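Local coordinates for cystathionine gamma-synthase (Xanthomonas oryzae pv. oryzae KACC 10331, PDB 6LD7), which probably builds cystathionine as a pyridoxal-phosphate-dependent enzyme of the trans-sulfuration family, serving methionine biosynthesis, at residues G89-N92 with L93-A97; V222-D226 with A227-Q231; E172-K176 with V177-T181; D143-A146 with Q147-L151; R254-R257 with T258-A261. The protein carries 1 engineered substitution. All coordinates share one frame; numbering follows the deposited sequence.

Interaction 1: residues G89-N92 with L93-A97; sequences GAIN and LVLNA
Asn96 folds its amide back over the preceding turn of helix, and its ND2 donates to the backbone O of Asn92 at 2.9 Å. The same oxygen also takes the backbone N of Asn96 at 3.1 Å, so one carbonyl is gripped twice by a single residue. The two donors use it differently: the backbone N lies nearly in line with the C=O bond, whereas ND2 stands 49° above the carbonyl plane. Asn92 O lies close to the plane of the Asn96 amide, in keeping with a fairly straight N-H. Holding CG beside its own backbone N (chi1 -80°) is what swings the Asn96 amide back toward the earlier turn. The Asn92 side chain, CG anti to its backbone N, crosses that of Asn96, and its OD1 lies 2.9 Å from Asn96 ND2 at an angle too poor for a hydrogen bond; the two amide planes are 59° apart.

Around the Asn pair runs the regular i to i+4 backbone bonding, with Leu93 N on Gly89 O at 2.8 Å and Leu95 N on Ile91 O at 3.0 Å. Ile91 CG2 and Leu95 CD1 meet loosely at 4.3 Å, and both side chains pack on Phe119 of helix 113-124. Ala90, Leu93 and Val94 rest on Val222 of strand 220-224, while Asn96 O accepts from Lys125, and Asn92 ND2 bonds weakly to Leu240 O, both of the second subunit. This is a buried helix of the large PLP-binding domain, laid against its mixed beta sheet and reaching a subunit interface at Asn92 and Asn96.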
loop_
_atom_site.group_PDB
_atom_site.type_symbol
_atom_site.label_atom_id
_atom_site.label_comp_id
_atom_site.label_asym_id
_atom_site.label_seq_id
_atom_site.Cartn_x
_atom_site.Cartn_y
_atom_site.Cartn_z
ATOM N N GLY C 89 -8.106 7.486 -20.023
ATOM C CA GLY C 89 -7.767 6.196 -20.634
ATOM C C GLY C 89 -8.988 5.400 -20.983
ATOM O O GLY C 89 -8.966 4.682 -21.951
ATOM N N ALA C 90 -10.039 5.512 -20.183
ATOM C CA ALA C 90 -11.330 4.883 -20.487
ATOM C C ALA C 90 -11.931 5.465 -21.778
ATOM O O ALA C 90 -12.375 4.682 -22.597
ATOM C CB ALA C 90 -12.284 5.035 -19.307
ATOM N N ILE C 91 -11.888 6.760 -21.954
ATOM C CA ILE C 91 -12.313 7.441 -23.195
ATOM C C ILE C 91 -11.426 7.002 -24.364
ATOM O O ILE C 91 -11.958 6.541 -25.394
ATOM C CB ILE C 91 -12.353 8.965 -23.000
ATOM C CG1 ILE C 91 -13.436 9.255 -21.966
ATOM C CG2 ILE C 91 -12.662 9.645 -24.333
ATOM C CD1 ILE C 91 -13.398 10.631 -21.439
ATOM N N ASN C 92 -10.109 7.019 -24.141
ATOM C CA ASN C 92 -9.117 6.530 -25.123
ATOM C C ASN C 92 -9.458 5.093 -25.550
ATOM O O ASN C 92 -9.493 4.797 -26.790
ATOM C CB ASN C 92 -7.720 6.686 -24.514
ATOM C CG ASN C 92 -6.613 6.262 -25.466
ATOM O OD1 ASN C 92 -6.875 6.338 -26.619
ATOM N ND2 ASN C 92 -5.358 6.193 -25.039
ATOM N N LEU C 93 -9.686 4.194 -24.583
ATOM C CA LEU C 93 -10.044 2.801 -24.898
ATOM C C LEU C 93 -11.274 2.709 -25.833
ATOM O O LEU C 93 -11.251 2.018 -26.890
ATOM C CB LEU C 93 -10.287 2.126 -23.563
ATOM C CG LEU C 93 -10.817 0.703 -23.718
ATOM C CD1 LEU C 93 -9.878 -0.157 -24.527
ATOM C CD2 LEU C 93 -11.104 0.097 -22.381
ATOM N N VAL C 94 -12.354 3.418 -25.528
ATOM C CA VAL C 94 -13.565 3.366 -26.381
ATOM C C VAL C 94 -13.255 3.875 -27.792
ATOM O O VAL C 94 -13.705 3.245 -28.701
ATOM C CB VAL C 94 -14.688 4.189 -25.784
ATOM C CG1 VAL C 94 -15.852 4.262 -26.746
ATOM C CG2 VAL C 94 -15.070 3.656 -24.399
ATOM N N LEU C 95 -12.588 5.004 -27.931
ATOM C CA LEU C 95 -12.207 5.550 -29.252
ATOM C C LEU C 95 -11.476 4.505 -30.089
ATOM O O LEU C 95 -11.789 4.409 -31.281
ATOM C CB LEU C 95 -11.339 6.786 -29.114
ATOM C CG LEU C 95 -11.977 7.951 -28.357
ATOM C CD1 LEU C 95 -10.920 9.072 -28.225
ATOM C CD2 LEU C 95 -13.222 8.450 -29.052
ATOM N N ASN C 96 -10.543 3.769 -29.495
ATOM C CA ASN C 96 -9.763 2.750 -30.214
ATOM C C ASN C 96 -10.603 1.493 -30.431
ATOM O O ASN C 96 -10.458 0.851 -31.466
ATOM C CB ASN C 96 -8.511 2.384 -29.427
ATOM C CG ASN C 96 -7.409 3.398 -29.603
ATOM O OD1 ASN C 96 -6.643 3.310 -30.569
ATOM N ND2 ASN C 96 -7.285 4.321 -28.654
ATOM N N ALA C 97 -11.481 1.084 -29.541
ATOM C CA ALA C 97 -12.230 -0.151 -29.800
ATOM C C ALA C 97 -13.314 0.104 -30.846
ATOM O O ALA C 97 -13.737 -0.818 -31.549
ATOM C CB ALA C 97 -12.877 -0.675 -28.562
#

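Interaction 2: residues V222-D226 with A227-Q231; sequences VVARD and AELHQ
Ala224 tucks its CB under the first turn of helix 227-240, 3.7 Å from His230 N and 4.1 Å from Leu229 CB. It is the last residue of strand 220-224, and the chain turns from strand into helix with Asp226 as the N-cap. The carboxylate of Asp226 does the capping through one oxygen. OD1 accepts from Leu229 N at 3.2 Å on its anti lone pair, and takes a weaker, more bent bond from Glu228 N at 2.8 Å. With CG anti to its backbone N (chi1 172°), Asp226 brings the carboxylate round to these first-turn amides, and its negative charge there probably suits the positive end of the helix dipole. Glu228 runs alongside, its carboxylate plane turned 68° from that of Asp226; the like charges stay apart, OE2 of Glu228 lying 4.6 Å from OD1 of Asp226. Arg225 takes no part in the cap; its NH1 forms a salt bridge with Asp201. Beneath the polar cap, Ala224 and Leu229 both touch Leu202 of the adjoining strand. The first full helical bond starts at the cap residue: His230 N donates to Asp226 O at 3.0 Å, in the carbonyl plane.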
loop_
_atom_site.group_PDB
_atom_site.type_symbol
_atom_site.label_atom_id
_atom_site.label_comp_id
_atom_site.label_asym_id
_atom_site.label_seq_id
_atom_site.Cartn_x
_atom_site.Cartn_y
_atom_site.Cartn_z
ATOM N N VAL C 222 -14.957 1.244 -18.031
ATOM C CA VAL C 222 -15.918 1.144 -19.103
ATOM C C VAL C 222 -16.690 -0.127 -18.875
ATOM O O VAL C 222 -16.086 -1.196 -18.673
ATOM C CB VAL C 222 -15.246 1.051 -20.488
ATOM C CG1 VAL C 222 -16.291 1.228 -21.550
ATOM C CG2 VAL C 222 -14.223 2.075 -20.620
ATOM N N VAL C 223 -17.988 0.004 -18.977
ATOM C CA VAL C 223 -18.920 -1.107 -18.883
ATOM C C VAL C 223 -19.692 -1.159 -20.204
ATOM O O VAL C 223 -20.267 -0.163 -20.650
ATOM C CB VAL C 223 -19.823 -0.954 -17.641
ATOM C CG1 VAL C 223 -20.877 -2.035 -17.630
ATOM C CG2 VAL C 223 -19.034 -1.016 -16.326
ATOM N N ALA C 224 -19.691 -2.326 -20.811
ATOM C CA ALA C 224 -20.453 -2.617 -22.025
ATOM C C ALA C 224 -21.721 -3.376 -21.672
ATOM O O ALA C 224 -21.656 -4.292 -20.840
ATOM C CB ALA C 224 -19.649 -3.374 -23.024
ATOM N N ARG C 225 -22.799 -3.038 -22.367
ATOM C CA ARG C 225 -24.083 -3.763 -22.241
ATOM C C ARG C 225 -23.851 -5.169 -22.771
ATOM O O ARG C 225 -24.257 -6.085 -22.136
ATOM C CB ARG C 225 -25.177 -3.036 -23.057
ATOM C CG ARG C 225 -26.623 -3.485 -22.827
ATOM C CD ARG C 225 -27.666 -2.497 -23.523
ATOM N NE ARG C 225 -27.824 -3.051 -24.914
ATOM C CZ ARG C 225 -27.603 -2.491 -26.144
ATOM N NH1 ARG C 225 -27.342 -1.216 -26.395
ATOM N NH2 ARG C 225 -27.747 -3.266 -27.197
ATOM N N ASP C 226 -23.210 -5.281 -23.928
ATOM C CA ASP C 226 -23.102 -6.563 -24.675
ATOM C C ASP C 226 -21.732 -7.242 -24.434
ATOM O O ASP C 226 -20.685 -6.530 -24.505
ATOM C CB ASP C 226 -23.420 -6.257 -26.134
ATOM C CG ASP C 226 -23.185 -7.412 -27.087
ATOM O OD1 ASP C 226 -22.011 -7.689 -27.434
ATOM O OD2 ASP C 226 -24.174 -8.048 -27.449
ATOM N N ALA C 227 -21.758 -8.578 -24.256
ATOM C CA ALA C 227 -20.613 -9.451 -23.939
ATOM C C ALA C 227 -19.556 -9.320 -25.047
ATOM O O ALA C 227 -18.315 -9.251 -24.764
ATOM C CB ALA C 227 -21.064 -10.906 -23.745
ATOM N N GLU C 228 -19.995 -9.210 -26.262
ATOM C CA GLU C 228 -19.052 -9.195 -27.382
ATOM C C GLU C 228 -18.338 -7.832 -27.392
ATOM O O GLU C 228 -17.128 -7.842 -27.543
ATOM C CB GLU C 228 -19.786 -9.543 -28.664
ATOM C CG GLU C 228 -19.001 -9.318 -29.944
ATOM C CD GLU C 228 -19.858 -9.612 -31.187
ATOM O OE1 GLU C 228 -19.548 -9.059 -32.300
ATOM O OE2 GLU C 228 -20.892 -10.375 -31.036
ATOM N N LEU C 229 -19.002 -6.702 -27.183
ATOM C CA LEU C 229 -18.239 -5.436 -27.146
ATOM C C LEU C 229 -17.274 -5.451 -25.924
ATOM O O LEU C 229 -16.171 -4.830 -25.962
ATOM C CB LEU C 229 -19.204 -4.285 -27.009
ATOM C CG LEU C 229 -18.898 -3.033 -27.786
ATOM C CD1 LEU C 229 -19.664 -1.860 -27.206
ATOM C CD2 LEU C 229 -17.418 -2.782 -28.048
ATOM N N HIS C 230 -17.725 -6.010 -24.806
ATOM C CA HIS C 230 -16.886 -6.161 -23.581
ATOM C C HIS C 230 -15.548 -6.847 -23.923
ATOM O O HIS C 230 -14.510 -6.333 -23.516
ATOM C CB HIS C 230 -17.645 -6.868 -22.479
ATOM C CG HIS C 230 -16.791 -7.225 -21.332
ATOM N ND1 HIS C 230 -16.135 -6.263 -20.577
ATOM C CD2 HIS C 230 -16.394 -8.425 -20.862
ATOM C CE1 HIS C 230 -15.390 -6.877 -19.664
ATOM N NE2 HIS C 230 -15.566 -8.195 -19.800
ATOM N N GLN C 231 -15.587 -7.924 -24.679
ATOM C CA GLN C 231 -14.429 -8.753 -25.098
ATOM C C GLN C 231 -13.533 -7.899 -25.999
ATOM O O GLN C 231 -12.333 -7.978 -25.846
ATOM C CB GLN C 231 -14.842 -10.091 -25.750
ATOM C CG GLN C 231 -15.301 -11.160 -24.743
ATOM C CD GLN C 231 -14.417 -11.402 -23.516
ATOM O OE1 GLN C 231 -14.875 -11.639 -22.399
ATOM N NE2 GLN C 231 -13.110 -11.328 -23.658
#

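Interaction 3: residues E172-K176 with V177-T181; sequences EAAKK and VGALT
Val177 folds over the end of the helix with its CG2 branch 3.3 Å from Ala174 O. That methyl stands between the backbone N and the carbonyl carbon of its own residue (CG1 at chi1 -58°), which directs it back at the last turn, and the side chain also meets Leu145 of helix 138-145. Val177 N donates to Ala174 O at 3.1 Å, a bent bond arriving well above the carbonyl plane.

Gly178 comes next, with a positive phi of 77°, and its N bonds at 3.0 Å to the backbone O of Lys175, whose NZ bonds to the carbonyl of Gly199. Ala179 N then reaches back to Ala174 O, also at 3.0 Å. These last two backbone bonds make a Schellman motif with Gly178 as the C' residue, ending helix 167-176 within the beta-alpha-beta unit that links strand 151-155 to strand 180-184. Ala174 O thus serves two donors, Val177 N and Ala179 N, which approach it from opposite faces of its plane.

The CB of Ala179 lies 4.1 Å from the CB of Ala174, the first of two apolar contacts made by that methyl. Past Leu180, whose side chain packs on Leu151, the strand brings Thr181 round to face the helix. Its backbone N is taken up by Asp201, and its CG2 presses on the CB of Ala174 at 3.6 Å.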
loop_
_atom_site.group_PDB
_atom_site.type_symbol
_atom_site.label_atom_id
_atom_site.label_comp_id
_atom_site.label_asym_id
_atom_site.label_seq_id
_atom_site.Cartn_x
_atom_site.Cartn_y
_atom_site.Cartn_z
ATOM N N GLU C 172 -32.486 6.333 -28.465
ATOM C CA GLU C 172 -33.402 5.777 -29.506
ATOM C C GLU C 172 -33.157 6.461 -30.843
ATOM O O GLU C 172 -33.139 5.758 -31.830
ATOM C CB GLU C 172 -34.886 6.023 -29.186
ATOM C CG GLU C 172 -35.349 5.230 -27.964
ATOM C CD GLU C 172 -35.218 3.714 -28.033
ATOM O OE1 GLU C 172 -35.045 3.135 -29.170
ATOM O OE2 GLU C 172 -35.293 3.103 -26.957
ATOM N N ALA C 173 -32.930 7.775 -30.913
ATOM C CA ALA C 173 -32.645 8.405 -32.248
ATOM C C ALA C 173 -31.324 7.870 -32.826
ATOM O O ALA C 173 -31.228 7.569 -34.033
ATOM C CB ALA C 173 -32.639 9.911 -32.141
ATOM N N ALA C 174 -30.278 7.721 -31.994
ATOM C CA ALA C 174 -28.988 7.171 -32.443
ATOM C C ALA C 174 -29.202 5.761 -33.002
ATOM O O ALA C 174 -28.661 5.451 -34.050
ATOM C CB ALA C 174 -27.945 7.168 -31.321
ATOM N N LYS C 175 -29.884 4.900 -32.276
ATOM C CA LYS C 175 -30.094 3.512 -32.725
ATOM C C LYS C 175 -30.796 3.474 -34.096
ATOM O O LYS C 175 -30.517 2.606 -34.846
ATOM C CB LYS C 175 -31.011 2.797 -31.737
ATOM C CG LYS C 175 -30.308 2.538 -30.446
ATOM C CD LYS C 175 -30.971 1.594 -29.532
ATOM C CE LYS C 175 -29.869 0.989 -28.683
ATOM N NZ LYS C 175 -30.465 0.363 -27.515
ATOM N N LYS C 176 -31.730 4.366 -34.370
ATOM C CA LYS C 176 -32.446 4.381 -35.662
ATOM C C LYS C 176 -31.474 4.611 -36.807
ATOM O O LYS C 176 -31.787 4.173 -37.849
ATOM C CB LYS C 176 -33.492 5.495 -35.706
ATOM C CG LYS C 176 -34.628 5.318 -36.705
ATOM C CD LYS C 176 -35.907 5.954 -36.186
ATOM C CE LYS C 176 -36.077 5.673 -34.699
ATOM N NZ LYS C 176 -37.502 5.548 -34.310
ATOM N N VAL C 177 -30.363 5.316 -36.646
ATOM C CA VAL C 177 -29.383 5.469 -37.759
ATOM C C VAL C 177 -28.210 4.498 -37.554
ATOM O O VAL C 177 -27.209 4.627 -38.228
ATOM C CB VAL C 177 -28.910 6.936 -37.905
ATOM C CG1 VAL C 177 -30.072 7.903 -38.146
ATOM C CG2 VAL C 177 -28.114 7.401 -36.705
ATOM N N GLY C 178 -28.300 3.546 -36.649
ATOM C CA GLY C 178 -27.242 2.524 -36.467
ATOM C C GLY C 178 -26.029 3.066 -35.718
ATOM O O GLY C 178 -25.044 2.483 -35.826
ATOM N N ALA C 179 -26.109 4.138 -34.954
ATOM C CA ALA C 179 -24.979 4.649 -34.142
ATOM C C ALA C 179 -24.979 3.965 -32.780
ATOM O O ALA C 179 -26.074 3.776 -32.178
ATOM C CB ALA C 179 -25.090 6.149 -34.023
ATOM N N LEU C 180 -23.785 3.651 -32.290
ATOM C CA LEU C 180 -23.569 3.248 -30.893
ATOM C C LEU C 180 -23.566 4.509 -30.019
ATOM O O LEU C 180 -23.211 5.621 -30.505
ATOM C CB LEU C 180 -22.261 2.473 -30.782
ATOM C CG LEU C 180 -22.155 1.258 -31.679
ATOM C CD1 LEU C 180 -20.714 0.907 -31.844
ATOM C CD2 LEU C 180 -22.906 0.090 -31.081
ATOM N N THR C 181 -23.992 4.361 -28.767
ATOM C CA THR C 181 -23.917 5.450 -27.775
ATOM C C THR C 181 -22.994 5.056 -26.614
ATOM O O THR C 181 -23.032 3.892 -26.146
ATOM C CB THR C 181 -25.328 5.763 -27.279
ATOM O OG1 THR C 181 -25.914 4.482 -26.972
ATOM C CG2 THR C 181 -26.046 6.495 -28.386
#

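Interaction 4: residues D143-A146 with Q147-L151; sequences DALA and QSPKL
After helix 138-145 the chain turns toward strand 151-155, and Pro149 packs against Leu145 as it comes round. Leu145 CD2 meets Pro149 CG at 3.9 Å, the branched tip passing at a slant to the ring. Leu145 holds CG beside its backbone N, anti to the carbonyl carbon (chi1 -62°), which carries CD2 to the proline. The CD of the same ring lies 3.6 Å from Leu145 O and 3.7 Å from Ala144 O, so the proline CD sits over the carbonyl oxygens of Ala144 and Leu145.

Those carbonyls are not left to the proline, which has no N-H to give. Gln147 N bonds to Ala144 O at 3.1 Å, and Ser148 N to Leu145 O, also at 3.1 Å. The second bond closes a type I beta turn from Leu145 to Ser148. Both donors come in above the carbonyl planes, by 49° at Ala144 O and 64° at Leu145 O. Ser148, with positive phi, is where the backbone leaves helical angles, and Pro149 follows immediately.

The CB of Gln147 also rests on Ala144 O at 3.4 Å, and its side chain reaches Ile131 of strand 129-133. Ala144 and Pro149 both press on Val106 of strand 104-108, fixing the turn to the sheet, while Asp143 on the outer face is paired with Arg139.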
loop_
_atom_site.group_PDB
_atom_site.type_symbol
_atom_site.label_atom_id
_atom_site.label_comp_id
_atom_site.label_asym_id
_atom_site.label_seq_id
_atom_site.Cartn_x
_atom_site.Cartn_y
_atom_site.Cartn_z
ATOM N N ASP C 143 -29.436 16.836 -37.160
ATOM C CA ASP C 143 -28.410 17.196 -38.179
ATOM C C ASP C 143 -27.128 16.346 -38.020
ATOM O O ASP C 143 -26.566 15.946 -39.015
ATOM C CB ASP C 143 -28.086 18.699 -38.124
ATOM C CG ASP C 143 -29.246 19.613 -38.640
ATOM O OD1 ASP C 143 -30.294 19.119 -39.197
ATOM O OD2 ASP C 143 -29.166 20.792 -38.365
ATOM N N ALA C 144 -26.694 16.052 -36.801
ATOM C CA ALA C 144 -25.536 15.168 -36.545
ATOM C C ALA C 144 -25.890 13.792 -37.019
ATOM O O ALA C 144 -25.121 13.229 -37.777
ATOM C CB ALA C 144 -25.237 15.179 -35.078
ATOM N N LEU C 145 -27.047 13.278 -36.628
ATOM C CA LEU C 145 -27.373 11.863 -36.952
ATOM C C LEU C 145 -27.637 11.656 -38.448
ATOM O O LEU C 145 -27.600 10.512 -38.851
ATOM C CB LEU C 145 -28.576 11.372 -36.149
ATOM C CG LEU C 145 -28.412 11.370 -34.627
ATOM C CD1 LEU C 145 -29.654 10.792 -33.983
ATOM C CD2 LEU C 145 -27.197 10.568 -34.174
ATOM N N ALA C 146 -28.014 12.688 -39.209
ATOM C CA ALA C 146 -28.276 12.575 -40.672
ATOM C C ALA C 146 -26.940 12.301 -41.405
ATOM O O ALA C 146 -27.003 11.886 -42.529
ATOM C CB ALA C 146 -28.928 13.807 -41.256
ATOM N N GLN C 147 -25.797 12.514 -40.766
ATOM C CA GLN C 147 -24.450 12.202 -41.277
ATOM C C GLN C 147 -24.088 10.730 -40.968
ATOM O O GLN C 147 -23.045 10.333 -41.355
ATOM C CB GLN C 147 -23.488 13.283 -40.745
ATOM C CG GLN C 147 -23.828 14.667 -41.316
ATOM C CD GLN C 147 -23.078 15.815 -40.658
ATOM O OE1 GLN C 147 -23.636 16.614 -39.885
ATOM N NE2 GLN C 147 -21.791 15.949 -40.935
ATOM N N SER C 148 -24.957 9.892 -40.411
ATOM C CA SER C 148 -24.677 8.466 -40.123
ATOM C C SER C 148 -23.436 8.318 -39.252
ATOM O O SER C 148 -22.509 7.671 -39.634
ATOM C CB SER C 148 -24.488 7.692 -41.377
ATOM O OG SER C 148 -25.722 7.587 -42.026
ATOM N N PRO C 149 -23.347 8.861 -38.036
ATOM C CA PRO C 149 -22.123 8.750 -37.249
ATOM C C PRO C 149 -21.953 7.329 -36.725
ATOM O O PRO C 149 -22.918 6.577 -36.622
ATOM C CB PRO C 149 -22.338 9.775 -36.118
ATOM C CG PRO C 149 -23.841 9.884 -35.991
ATOM C CD PRO C 149 -24.408 9.599 -37.372
ATOM N N LYS C 150 -20.732 6.949 -36.349
ATOM C CA LYS C 150 -20.532 5.604 -35.773
ATOM C C LYS C 150 -20.895 5.631 -34.292
ATOM O O LYS C 150 -21.324 4.600 -33.721
ATOM C CB LYS C 150 -19.066 5.223 -35.944
ATOM C CG LYS C 150 -18.724 3.848 -35.419
ATOM C CD LYS C 150 -19.258 2.801 -36.337
ATOM C CE LYS C 150 -19.351 1.514 -35.582
ATOM N NZ LYS C 150 -18.078 0.847 -35.767
ATOM N N LEU C 151 -20.570 6.718 -33.616
ATOM C CA LEU C 151 -20.616 6.724 -32.139
ATOM C C LEU C 151 -21.092 8.090 -31.745
ATOM O O LEU C 151 -20.578 9.055 -32.338
ATOM C CB LEU C 151 -19.177 6.485 -31.589
ATOM C CG LEU C 151 -19.009 6.473 -30.074
ATOM C CD1 LEU C 151 -19.865 5.375 -29.498
ATOM C CD2 LEU C 151 -17.528 6.214 -29.720
#

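Interaction 5: residues R254-R257 with T258-A261; sequences RGLR and TLDA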
loop_
_atom_site.group_PDB
_atom_site.type_symbol
_atom_site.label_atom_id
_atom_site.label_comp_id
_atom_site.label_asym_id
_atom_site.label_seq_id
_atom_site.Cartn_x
_atom_site.Cartn_y
_atom_site.Cartn_z
ATOM N N ARG C 254 -12.557 -0.420 -2.157
ATOM C CA ARG C 254 -12.778 0.033 -0.769
ATOM C C ARG C 254 -13.671 1.283 -0.747
ATOM O O ARG C 254 -14.642 1.361 0.027
ATOM C CB ARG C 254 -11.449 0.309 -0.107
ATOM C CG ARG C 254 -11.537 0.405 1.413
ATOM C CD ARG C 254 -10.188 0.804 1.968
ATOM N NE ARG C 254 -9.935 0.483 3.345
ATOM C CZ ARG C 254 -9.950 1.347 4.335
ATOM N NH1 ARG C 254 -10.169 2.632 4.125
ATOM N NH2 ARG C 254 -9.529 0.963 5.502
ATOM N N GLY C 255 -13.344 2.286 -1.550
ATOM C CA GLY C 255 -14.209 3.457 -1.596
ATOM C C GLY C 255 -15.621 3.129 -2.065
ATOM O O GLY C 255 -16.536 3.681 -1.484
ATOM N N LEU C 256 -15.813 2.250 -3.051
ATOM C CA LEU C 256 -17.140 1.935 -3.617
ATOM C C LEU C 256 -18.062 1.487 -2.507
ATOM O O LEU C 256 -19.305 1.587 -2.678
ATOM C CB LEU C 256 -17.042 0.735 -4.537
ATOM C CG LEU C 256 -17.849 0.651 -5.781
ATOM C CD1 LEU C 256 -17.955 -0.753 -6.296
ATOM C CD2 LEU C 256 -19.100 1.427 -5.854
ATOM N N ARG C 257 -17.532 0.697 -1.571
ATOM C CA ARG C 257 -18.361 0.133 -0.489
ATOM C C ARG C 257 -19.179 1.205 0.268
ATOM O O ARG C 257 -20.165 0.800 0.909
ATOM C CB ARG C 257 -17.436 -0.620 0.484
ATOM C CG ARG C 257 -16.877 -1.863 -0.211
ATOM C CD ARG C 257 -16.266 -2.864 0.765
ATOM N NE ARG C 257 -15.820 -4.110 0.136
ATOM C CZ ARG C 257 -14.571 -4.316 -0.283
ATOM N NH1 ARG C 257 -13.686 -3.325 -0.337
ATOM N NH2 ARG C 257 -14.226 -5.513 -0.691
ATOM N N THR C 258 -18.711 2.449 0.350
ATOM C CA THR C 258 -19.434 3.502 1.054
ATOM C C THR C 258 -20.117 4.447 0.062
ATOM O O THR C 258 -20.537 5.488 0.522
ATOM C CB THR C 258 -18.511 4.260 1.999
ATOM O OG1 THR C 258 -17.487 4.834 1.173
ATOM C CG2 THR C 258 -18.025 3.336 3.113
ATOM N N LEU C 259 -20.227 4.113 -1.223
ATOM C CA LEU C 259 -20.754 5.090 -2.233
ATOM C C LEU C 259 -22.205 5.497 -1.861
ATOM O O LEU C 259 -22.562 6.681 -1.957
ATOM C CB LEU C 259 -20.730 4.449 -3.629
ATOM C CG LEU C 259 -21.335 5.258 -4.752
ATOM C CD1 LEU C 259 -20.644 6.594 -4.915
ATOM C CD2 LEU C 259 -21.272 4.490 -6.036
ATOM N N ASP C 260 -23.028 4.548 -1.580
ATOM C CA ASP C 260 -24.432 4.777 -1.172
ATOM C C ASP C 260 -24.472 5.637 0.095
ATOM O O ASP C 260 -25.228 6.619 0.141
ATOM C CB ASP C 260 -25.149 3.474 -0.821
ATOM C CG ASP C 260 -26.529 3.706 -0.068
ATOM O OD1 ASP C 260 -27.343 4.169 -0.806
ATOM O OD2 ASP C 260 -26.815 3.391 1.271
ATOM N N ALA C 261 -23.728 5.273 1.127
ATOM C CA ALA C 261 -23.732 5.976 2.417
ATOM C C ALA C 261 -23.192 7.379 2.223
ATOM O O ALA C 261 -23.699 8.321 2.870
ATOM C CB ALA C 261 -22.910 5.242 3.423
HETATM O O HOH W 1 -15.213 3.406 1.701
HETATM O O HOH W 2 -22.210 1.641 -1.945
HETATM O O HOH W 3 -22.505 2.304 0.899
#
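Leu256 and Leu259 form the close-packed side of this junction, their CD2 methyls meeting at 3.8 Å. CB of Leu259 lies only 3.3 Å from Leu256 O, because the chain doubles back in a type I beta turn from Leu256 to Leu259. Leu259 N donates to Leu256 O at 3.1 Å, from 70° above the carbonyl plane. Leu256 continues outward onto Ala71 and Leu75 of helix 63-76, and Leu259 onto Ser189 and Ala191.

The opposite character belongs to the polar flank, where water supplements the direct bonds. Thr258 N reaches Gly255 O at 3.1 Å. The hydroxyl of Thr258, set between N and the carbonyl carbon (chi1 61°), stands 3.0 Å from that same Gly255 O, takes a bond from Arg262 NE, and shares a water with Arg254 O. Although Thr258 holds the N-cap position of helix 259-277, its side chain makes no capping bond. Instead one water links Leu256 O to Asp260 N, and another lies 2.8 Å from Arg257 O and 3.2 Å from Ala261 N.

Arg254 leaves the turn for a salt bridge with Asp216 of the third subunit, and Arg257 for the carbonyl of Ala23. The chemistry implies a tight turn joining two successive helices: the first two amides, Thr258 N and Leu259 N, bond directly to carbonyls, and the next two, Asp260 N and Ala261 N, through water, while Arg254 and Arg257 take partners outside the turn.

In the fold
Interactions 1 and 5 are the buried ones and both reach other subunits, interaction 1 the second and interaction 5 the third. Interaction 2 is at the surface, and 3 and 4 are partly buried. Four of them serve the seven-stranded sheet: interaction 1 packs on Val222 of interaction 2 and, through Val94, on Leu151 of interaction 4, while 3 and 4 join neighbouring strands through a probable hydrogen bond from Leu180 N to Lys150 O. Their chemistry follows place: an asparagine amide doubles a helical carbonyl bond in interaction 1, a carboxylate caps a helix start in interaction 2, backbone bonds end helices in 3 and 4, and waters bridge the helix junction of 5.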